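Local coordinates for ATP-dependent RNA helicase HrpB (Escherichia coli, PDB 6EUD), which hydrolyses ATP to ADP and phosphate as a DExH-box RNA helicase that binds single-stranded RNA, at residues D136-V145 / W370-W380. Sequence-based numbering, arbitrary orientation.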
ATOM      1  N   ASP A 136       6.667 -13.924   3.682  1.00 41.85           N
ATOM      2  CA  ASP A 136       6.981 -12.921   4.688  1.00 45.02           C
ATOM      3  C   ASP A 136       6.116 -13.136   5.925  1.00 46.77           C
ATOM      4  O   ASP A 136       6.604 -13.128   7.060  1.00 50.76           O
ATOM      5  CB  ASP A 136       6.764 -11.515   4.132  1.00 47.61           C
ATOM      6  CG  ASP A 136       7.967 -10.994   3.334  1.00 49.81           C
ATOM      7  OD1 ASP A 136       8.875 -11.785   2.969  1.00 50.60           O
ATOM      8  OD2 ASP A 136       7.986  -9.779   3.045  1.00 47.15           O
ATOM      9  N   LEU A 137       4.823 -13.333   5.697  1.00 41.83           N
ATOM     10  CA  LEU A 137       3.900 -13.586   6.784  1.00 38.18           C
ATOM     11  C   LEU A 137       4.294 -14.876   7.508  1.00 40.32           C
ATOM     12  O   LEU A 137       4.368 -14.887   8.730  1.00 45.93           O
ATOM     13  CB  LEU A 137       2.467 -13.649   6.266  1.00 35.48           C
ATOM     14  CG  LEU A 137       1.441 -14.013   7.338  1.00 39.01           C
ATOM     15  CD1 LEU A 137       1.589 -13.090   8.541  1.00 33.29           C
ATOM     16  CD2 LEU A 137       0.024 -13.979   6.780  1.00 32.12           C
ATOM     17  N   ALA A 138       4.592 -15.945   6.769  1.00 39.10           N
ATOM     18  CA  ALA A 138       5.102 -17.180   7.397  1.00 43.71           C
ATOM     19  C   ALA A 138       6.348 -16.932   8.248  1.00 48.86           C
ATOM     20  O   ALA A 138       6.452 -17.433   9.358  1.00 52.35           O
ATOM     21  CB  ALA A 138       5.411 -18.228   6.353  1.00 43.41           C
ATOM     22  N   LEU A 139       7.293 -16.160   7.724  1.00 47.16           N
ATOM     23  CA  LEU A 139       8.501 -15.840   8.475  1.00 49.63           C
ATOM     24  C   LEU A 139       8.206 -15.137   9.807  1.00 53.43           C
ATOM     25  O   LEU A 139       8.764 -15.507  10.837  1.00 57.54           O
ATOM     26  CB  LEU A 139       9.439 -14.971   7.641  1.00 44.63           C
ATOM     27  CG  LEU A 139      10.742 -14.637   8.359  1.00 43.51           C
ATOM     28  CD1 LEU A 139      11.431 -15.923   8.758  1.00 39.90           C
ATOM     29  CD2 LEU A 139      11.651 -13.803   7.476  1.00 36.13           C
ATOM     30  N   ALA A 140       7.337 -14.129   9.777  1.00 50.55           N
ATOM     31  CA  ALA A 140       6.966 -13.367  10.973  1.00 46.48           C
ATOM     32  C   ALA A 140       6.291 -14.231  12.050  1.00 52.54           C
ATOM     33  O   ALA A 140       6.593 -14.090  13.253  1.00 54.49           O
ATOM     34  CB  ALA A 140       6.057 -12.207  10.592  1.00 40.63           C
ATOM     35  N   LEU A 141       5.380 -15.107  11.623  1.00 48.16           N
ATOM     36  CA  LEU A 141       4.688 -16.005  12.543  1.00 45.56           C
ATOM     37  C   LEU A 141       5.668 -16.980  13.159  1.00 48.54           C
ATOM     38  O   LEU A 141       5.694 -17.174  14.371  1.00 55.84           O
ATOM     39  CB  LEU A 141       3.570 -16.760  11.824  1.00 43.97           C
ATOM     40  CG  LEU A 141       2.448 -15.837  11.340  1.00 41.32           C
ATOM     41  CD1 LEU A 141       1.521 -16.544  10.382  1.00 39.67           C
ATOM     42  CD2 LEU A 141       1.668 -15.322  12.533  1.00 37.89           C
ATOM     43  N   LEU A 142       6.499 -17.577  12.322  1.00 48.71           N
ATOM     44  CA  LEU A 142       7.468 -18.561  12.794  1.00 49.92           C
ATOM     45  C   LEU A 142       8.517 -17.984  13.757  1.00 54.64           C
ATOM     46  O   LEU A 142       8.990 -18.677  14.655  1.00 60.66           O
ATOM     47  CB  LEU A 142       8.151 -19.209  11.596  1.00 48.04           C
ATOM     48  CG  LEU A 142       7.220 -20.117  10.802  1.00 49.22           C
ATOM     49  CD1 LEU A 142       7.829 -20.497   9.462  1.00 46.88           C
ATOM     50  CD2 LEU A 142       6.878 -21.349  11.636  1.00 53.00           C
ATOM     51  N   LEU A 143       8.885 -16.722  13.574  1.00 51.96           N
ATOM     52  CA  LEU A 143       9.792 -16.069  14.507  1.00 52.91           C
ATOM     53  C   LEU A 143       9.082 -15.793  15.846  1.00 54.71           C
ATOM     54  O   LEU A 143       9.730 -15.675  16.891  1.00 49.60           O
ATOM     55  CB  LEU A 143      10.330 -14.775  13.901  1.00 52.28           C
ATOM     56  CG  LEU A 143      11.354 -14.939  12.767  1.00 49.25           C
ATOM     57  CD1 LEU A 143      11.805 -13.587  12.197  1.00 42.71           C
ATOM     58  CD2 LEU A 143      12.541 -15.751  13.253  1.00 47.30           C
ATOM     59  N   ASP A 144       7.754 -15.698  15.822  1.00 55.03           N
ATOM     60  CA  ASP A 144       7.021 -15.505  17.060  1.00 61.32           C
ATOM     61  C   ASP A 144       6.797 -16.832  17.773  1.00 65.00           C
ATOM     62  O   ASP A 144       6.874 -16.892  19.002  1.00 73.92           O
ATOM     63  CB  ASP A 144       5.690 -14.807  16.820  1.00 63.51           C
ATOM     64  CG  ASP A 144       5.777 -13.322  17.075  1.00 71.84           C
ATOM     65  OD1 ASP A 144       6.908 -12.792  17.147  1.00 75.09           O
ATOM     66  OD2 ASP A 144       4.721 -12.689  17.231  1.00 77.84           O
ATOM     67  N   VAL A 145       6.530 -17.889  17.006  1.00 60.94           N
ATOM     68  CA  VAL A 145       6.451 -19.232  17.562  1.00 59.72           C
ATOM     69  C   VAL A 145       7.762 -19.598  18.266  1.00 63.35           C
ATOM     70  O   VAL A 145       7.759 -20.264  19.299  1.00 65.78           O
ATOM     71  CB  VAL A 145       6.162 -20.281  16.483  1.00 55.91           C
ATOM     72  CG1 VAL A 145       6.134 -21.671  17.104  1.00 54.16           C
ATOM     73  CG2 VAL A 145       4.853 -19.964  15.751  1.00 51.96           C
ATOM     74  N   TRP A 370      -4.112 -13.682  14.916  1.00 47.05           N
ATOM     75  CA  TRP A 370      -2.888 -14.153  15.566  1.00 47.75           C
ATOM     76  C   TRP A 370      -2.770 -13.546  16.966  1.00 48.17           C
ATOM     77  O   TRP A 370      -2.090 -14.093  17.837  1.00 49.11           O
ATOM     78  CB  TRP A 370      -1.653 -13.817  14.713  1.00 45.49           C
ATOM     79  CG  TRP A 370      -0.360 -14.375  15.258  1.00 49.88           C
ATOM     80  CD1 TRP A 370       0.728 -13.664  15.693  1.00 49.88           C
ATOM     81  CD2 TRP A 370      -0.027 -15.761  15.437  1.00 52.88           C
ATOM     82  NE1 TRP A 370       1.718 -14.522  16.128  1.00 50.96           N
ATOM     83  CE2 TRP A 370       1.281 -15.814  15.977  1.00 52.84           C
ATOM     84  CE3 TRP A 370      -0.702 -16.960  15.185  1.00 52.60           C
ATOM     85  CZ2 TRP A 370       1.920 -17.020  16.273  1.00 51.53           C
ATOM     86  CZ3 TRP A 370      -0.063 -18.154  15.480  1.00 52.63           C
ATOM     87  CH2 TRP A 370       1.232 -18.175  16.019  1.00 51.35           C
ATOM     88  N   GLY A 371      -3.446 -12.421  17.175  1.00 47.44           N
ATOM     89  CA  GLY A 371      -3.455 -11.768  18.464  1.00 53.92           C
ATOM     90  C   GLY A 371      -2.618 -10.511  18.464  1.00 59.20           C
ATOM     91  O   GLY A 371      -2.439  -9.861  19.489  1.00 62.43           O
ATOM     92  N   CYS A 372      -2.104 -10.172  17.296  1.00 59.72           N
ATOM     93  CA  CYS A 372      -1.270  -8.993  17.124  1.00 64.45           C
ATOM     94  C   CYS A 372      -2.159  -7.750  17.018  1.00 73.73           C
ATOM     95  O   CYS A 372      -3.039  -7.681  16.154  1.00 74.78           O
ATOM     96  CB  CYS A 372      -0.385  -9.162  15.877  1.00 56.24           C
ATOM     97  SG  CYS A 372       0.860  -7.901  15.607  1.00128.36           S
ATOM     98  N   SER A 373      -1.946  -6.776  17.900  1.00 78.61           N
ATOM     99  CA  SER A 373      -2.760  -5.560  17.878  1.00 82.33           C
ATOM    100  C   SER A 373      -2.219  -4.512  16.893  1.00 84.36           C
ATOM    101  O   SER A 373      -2.979  -3.690  16.381  1.00 85.23           O
ATOM    102  CB  SER A 373      -2.873  -4.959  19.288  1.00 82.84           C
ATOM    103  OG  SER A 373      -1.602  -4.682  19.847  1.00 82.46           O
ATOM    104  N   ASP A 374      -0.916  -4.554  16.623  1.00 86.32           N
ATOM    105  CA  ASP A 374      -0.287  -3.636  15.669  1.00 89.27           C
ATOM    106  C   ASP A 374       0.838  -4.332  14.892  1.00 77.09           C
ATOM    107  O   ASP A 374       1.724  -4.933  15.488  1.00 76.30           O
ATOM    108  CB  ASP A 374       0.252  -2.403  16.407  1.00102.69           C
ATOM    109  CG  ASP A 374       0.840  -1.345  15.470  1.00110.36           C
ATOM    110  OD1 ASP A 374       0.345  -0.197  15.489  1.00114.20           O
ATOM    111  OD2 ASP A 374       1.816  -1.637  14.748  1.00115.03           O
ATOM    112  N   PRO A 375       0.819  -4.230  13.554  1.00 68.90           N
ATOM    113  CA  PRO A 375       1.761  -4.999  12.735  1.00 65.64           C
ATOM    114  C   PRO A 375       3.231  -4.770  13.093  1.00 64.90           C
ATOM    115  O   PRO A 375       4.051  -5.654  12.869  1.00 63.78           O
ATOM    116  CB  PRO A 375       1.458  -4.511  11.316  1.00 64.92           C
ATOM    117  CG  PRO A 375       0.026  -4.093  11.369  1.00 64.55           C
ATOM    118  CD  PRO A 375      -0.125  -3.461  12.724  1.00 67.57           C
ATOM    119  N   ALA A 376       3.550  -3.617  13.670  1.00 67.89           N
ATOM    120  CA  ALA A 376       4.932  -3.304  14.034  1.00 71.08           C
ATOM    121  C   ALA A 376       5.502  -4.247  15.101  1.00 77.16           C
ATOM    122  O   ALA A 376       6.718  -4.440  15.167  1.00 80.99           O
ATOM    123  CB  ALA A 376       5.036  -1.858  14.503  1.00 70.65           C
ATOM    124  N   GLN A 377       4.631  -4.827  15.928  1.00 77.43           N
ATOM    125  CA  GLN A 377       5.045  -5.781  16.960  1.00 78.00           C
ATOM    126  C   GLN A 377       5.801  -6.976  16.381  1.00 73.93           C
ATOM    127  O   GLN A 377       6.690  -7.523  17.021  1.00 78.87           O
ATOM    128  CB  GLN A 377       3.835  -6.293  17.744  1.00 82.51           C
ATOM    129  CG  GLN A 377       2.928  -5.224  18.325  1.00 85.81           C
ATOM    130  CD  GLN A 377       1.560  -5.786  18.695  1.00 89.26           C
ATOM    131  OE1 GLN A 377       1.325  -6.989  18.579  1.00 89.82           O
ATOM    132  NE2 GLN A 377       0.656  -4.920  19.140  1.00 90.22           N
ATOM    133  N   MET A 378       5.436  -7.382  15.169  1.00 68.55           N
ATOM    134  CA  MET A 378       6.074  -8.514  14.500  1.00 65.30           C
ATOM    135  C   MET A 378       7.415  -8.108  13.905  1.00 59.85           C
ATOM    136  O   MET A 378       7.703  -6.919  13.782  1.00 59.89           O
ATOM    137  CB  MET A 378       5.175  -9.057  13.387  1.00 70.25           C
ATOM    138  CG  MET A 378       3.703  -9.133  13.749  1.00 74.48           C
ATOM    139  SD  MET A 378       3.297 -10.639  14.633  1.00 64.12           S
ATOM    140  CE  MET A 378       3.640 -11.845  13.363  1.00 59.32           C
ATOM    141  N   SER A 379       8.214  -9.097  13.505  1.00 55.99           N
ATOM    142  CA  SER A 379       9.480  -8.848  12.818  1.00 54.62           C
ATOM    143  C   SER A 379       9.357  -9.048  11.305  1.00 56.17           C
ATOM    144  O   SER A 379       9.286 -10.176  10.820  1.00 58.39           O
ATOM    145  CB  SER A 379      10.582  -9.754  13.376  1.00 60.85           C
ATOM    146  OG  SER A 379      10.878  -9.443  14.737  1.00 67.14           O
ATOM    147  N   TRP A 380       9.335  -7.946  10.563  1.00 51.40           N
ATOM    148  CA  TRP A 380       9.252  -7.993   9.108  1.00 47.81           C
ATOM    149  C   TRP A 380      10.589  -7.685   8.467  1.00 49.35           C
ATOM    150  O   TRP A 380      11.397  -6.966   9.046  1.00 54.67           O
ATOM    151  CB  TRP A 380       8.207  -6.996   8.609  1.00 41.26           C
ATOM    152  CG  TRP A 380       6.950  -7.195   9.276  1.00 41.56           C
ATOM    153  CD1 TRP A 380       6.516  -6.570  10.394  1.00 44.13           C
ATOM    154  CD2 TRP A 380       5.942  -8.137   8.916  1.00 45.20           C
ATOM    155  NE1 TRP A 380       5.284  -7.045  10.748  1.00 47.56           N
ATOM    156  CE2 TRP A 380       4.907  -8.009   9.851  1.00 47.80           C
ATOM    157  CE3 TRP A 380       5.808  -9.066   7.878  1.00 45.35           C
ATOM    158  CZ2 TRP A 380       3.742  -8.780   9.783  1.00 48.84           C
ATOM    159  CZ3 TRP A 380       4.648  -9.828   7.810  1.00 41.98           C
ATOM    160  CH2 TRP A 380       3.636  -9.680   8.753  1.00 44.21           C
TER
HETATM  161  O   HOH W   1       7.695 -11.521  14.302  1.00 46.32           O
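One water, held by three groups, joins S379 to A140 and D144: the water accepts from S379 N and donates to A140 O (3.0 Å) and to D144 OD1. It bridges the main chains of the loop and the helix where they run closest, the CA atoms of A140 and S379 being 5.5 Å apart. The W380 indole is fixed from within its own loop. W380 NE1 bonds P375 O at 2.8 Å, with that oxygen close to the ring plane, and M378 N approaches the same carbonyl from its other face. The indole face thus meets A140: CB lies 3.9 Å from the centroid of the W380 six-membered ring, 12° off the normal, a CH-pi contact. M378, bent at chi2 and chi3, folds its CE against A140 CB (3.7 Å). The second indole belongs to W370, whose CG is anti to the backbone N (chi1 -175°), directing the ring at the helix. L141 CD2 sits 3.4 Å from the centroid of the W370 five-membered ring and 9° off its normal, while D144 OD2 lies at the ring edge, 3.7 Å from W370 NE1; V145 CG2 reaches W370 CH2 at 4.0 Å. Replacing W370 with alanine would probably rob L141 CD2 of its ring face and V145 CG2 of its neighbour, opening a gap toward the end of helix 361-370. The contact ties helix 133-145 of the RecA-like ATP-binding domain, shortly after the DEFH box, to the turn leaving helix 361-370, whose L363 touches both L137 and W380; helix 106-113 packs on W370 and L142, and strand 154-159 on L139.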